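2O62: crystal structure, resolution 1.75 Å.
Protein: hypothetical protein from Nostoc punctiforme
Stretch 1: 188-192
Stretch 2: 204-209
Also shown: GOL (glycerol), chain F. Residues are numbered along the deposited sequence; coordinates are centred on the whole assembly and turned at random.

Stretch 1 188-192: TITST
Stretch 2 (204-209) QDPEKQ

How do the two backbones lie against each other? Residues 188-192 form an extended strand, with phi from -141° to -92° and psi from 119° to 150°, continuing beyond both ends. Residues 204-209 carry a type I beta turn from Asp 205 to Lys 208, whose central residues, Pro 206 and Glu 207, have phi/psi of -63/-20° and -82/-8°. The register runs antiparallel: the CA atoms of Ile 189 and Glu 207 are 7.6 Å apart, and those of Ser 191 and Asp 205 are 6.9 Å apart. At this spacing no direct hydrogen bond crosses between the stretches, so side-chain packing and bridging water make the contact, which buries 267 Å² in all.

What does Ile 189 contribute? It is the most covered residue, at 62 Å². Strand alternation points its CA-to-CB bond toward the turn, as it does for Ser 191, while that of Thr 190 points away. With chi1 m (-64°) and chi2 t (159°), Ile 189 brings CD1 to 4.4 Å from CB of Glu 207 and CG2 to 4.5 Å from OD2 of Asp 205. A branched aliphatic chain suits this place, where it can lie against the aliphatic base of Glu 207, itself m at chi1 and chi2.

Why is a small polar residue fitting at Ser 191? Its chi1 is t (-176°), and its OG lies 3.9 Å from CB of Asp 205, while its CB is 4.5 Å from CD of Lys 208, whose first three chi angles are all t. The hydroxyl is buried but has a polar partner: OG is hydrogen-bonded to water 1 at 2.9 Å. That water accepts from N of Asp 205 at 2.9 Å and donates to O of Lys 208 at 2.7 Å, linking the strand to both ends of the turn.

What keeps the turn in shape for this contact? Lys 208 N donates to Asp 205 O at 3.1 Å, closing the turn, and Gln 209 NE2 donates to the same oxygen at 2.8 Å. Asp 205, with chi1 t (-174°) and chi2 -29°, accepts a 2.8 Å hydrogen bond at OD1 from N of Glu 207, while its OD2 approaches O of Thr 190 at 4.1 Å. Its short carboxylate can therefore brace the turn while facing the strand. Farther along, glycerol bridges the stretches: its O3 is hydrogen-bonded to OG1 of Thr 192 at 3.1 Å, and its O1 accepts from NE2 of Gln 204 at 2.8 Å.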

# COMPACT_ATOMS: atom_id res chain seq x y z
N THR A 188 -13.01 0.55 -17.13
CA THR A 188 -13.93 0.33 -16.00
C THR A 188 -14.13 -1.17 -15.72
O THR A 188 -14.30 -1.95 -16.66
CB THR A 188 -15.27 1.01 -16.24
OG1 THR A 188 -15.05 2.42 -16.42
CG2 THR A 188 -16.20 0.79 -15.07
N ILE A 189 -14.08 -1.54 -14.44
CA ILE A 189 -14.38 -2.93 -14.01
C ILE A 189 -15.45 -2.90 -12.93
O ILE A 189 -15.28 -2.20 -11.95
CB ILE A 189 -13.15 -3.61 -13.50
CG1 ILE A 189 -12.12 -3.76 -14.63
CG2 ILE A 189 -13.53 -4.96 -12.83
CD1 ILE A 189 -10.74 -3.96 -14.12
N THR A 190 -16.58 -3.57 -13.17
CA THR A 190 -17.69 -3.62 -12.26
C THR A 190 -17.88 -5.09 -11.86
O THR A 190 -18.08 -5.91 -12.69
CB THR A 190 -18.92 -3.10 -12.90
OG1 THR A 190 -18.67 -1.76 -13.35
CG2 THR A 190 -20.07 -3.08 -11.93
N SER A 191 -17.76 -5.38 -10.57
CA SER A 191 -17.88 -6.77 -10.08
C SER A 191 -18.62 -6.81 -8.77
O SER A 191 -18.57 -5.87 -7.99
CB SER A 191 -16.51 -7.42 -9.87
OG SER A 191 -16.64 -8.78 -9.49
N THR A 192 -19.33 -7.90 -8.53
CA THR A 192 -19.99 -8.15 -7.26
C THR A 192 -19.07 -8.95 -6.35
O THR A 192 -18.26 -9.73 -6.84
CB THR A 192 -21.28 -8.87 -7.57
OG1 THR A 192 -22.08 -7.96 -8.35
CG2 THR A 192 -22.02 -9.30 -6.36
N GLN A 204 -15.62 -14.13 -8.92
CA GLN A 204 -16.43 -14.49 -10.09
C GLN A 204 -15.72 -14.14 -11.40
O GLN A 204 -15.65 -14.95 -12.33
CB GLN A 204 -17.79 -13.77 -10.00
CG GLN A 204 -18.90 -14.29 -10.90
CD GLN A 204 -20.26 -13.66 -10.57
OE1 GLN A 204 -20.43 -12.44 -10.71
NE2 GLN A 204 -21.21 -14.48 -10.10
N ASP A 205 -15.19 -12.93 -11.45
CA ASP A 205 -14.74 -12.28 -12.69
C ASP A 205 -13.25 -12.53 -12.86
O ASP A 205 -12.51 -12.32 -11.93
CB ASP A 205 -15.05 -10.79 -12.48
CG ASP A 205 -14.80 -9.92 -13.69
OD1 ASP A 205 -13.92 -10.27 -14.49
OD2 ASP A 205 -15.49 -8.86 -13.77
N PRO A 206 -12.79 -12.98 -14.05
CA PRO A 206 -11.34 -13.15 -14.23
C PRO A 206 -10.53 -11.87 -14.13
O PRO A 206 -9.32 -11.96 -13.87
CB PRO A 206 -11.24 -13.77 -15.64
CG PRO A 206 -12.49 -13.36 -16.30
CD PRO A 206 -13.53 -13.41 -15.25
N GLU A 207 -11.15 -10.70 -14.30
CA GLU A 207 -10.46 -9.41 -14.10
C GLU A 207 -10.37 -8.95 -12.63
O GLU A 207 -9.78 -7.90 -12.33
CB GLU A 207 -11.16 -8.28 -14.92
CG GLU A 207 -11.14 -8.45 -16.42
CD GLU A 207 -9.74 -8.30 -17.08
OE1 GLU A 207 -8.87 -7.74 -16.43
OE2 GLU A 207 -9.56 -8.73 -18.25
N LYS A 208 -11.04 -9.65 -11.72
CA LYS A 208 -10.98 -9.27 -10.31
C LYS A 208 -11.10 -10.48 -9.43
O LYS A 208 -12.20 -10.88 -9.06
CB LYS A 208 -12.05 -8.22 -9.97
CG LYS A 208 -11.67 -7.45 -8.66
CD LYS A 208 -12.42 -6.13 -8.52
CE LYS A 208 -12.04 -5.35 -7.25
NZ LYS A 208 -10.72 -4.62 -7.49
N GLN A 209 -9.95 -11.12 -9.19
CA GLN A 209 -9.83 -12.34 -8.37
C GLN A 209 -9.04 -12.00 -7.11
O GLN A 209 -7.84 -12.18 -7.09
CB GLN A 209 -9.09 -13.41 -9.17
CG GLN A 209 -9.93 -13.98 -10.31
CD GLN A 209 -11.04 -14.83 -9.82
OE1 GLN A 209 -10.80 -15.82 -9.12
NE2 GLN A 209 -12.27 -14.50 -10.20
C1 GOL F . -23.57 -11.88 -9.51
O1 GOL F . -23.69 -13.27 -9.59
C2 GOL F . -23.20 -11.30 -10.88
O2 GOL F . -21.91 -10.70 -10.89
C3 GOL F . -24.17 -10.20 -11.12
O3 GOL F . -24.32 -9.56 -9.88
O HOH W 1 -14.86 -11.10 -9.27
O HOH W 2 -17.27 -12.28 -6.79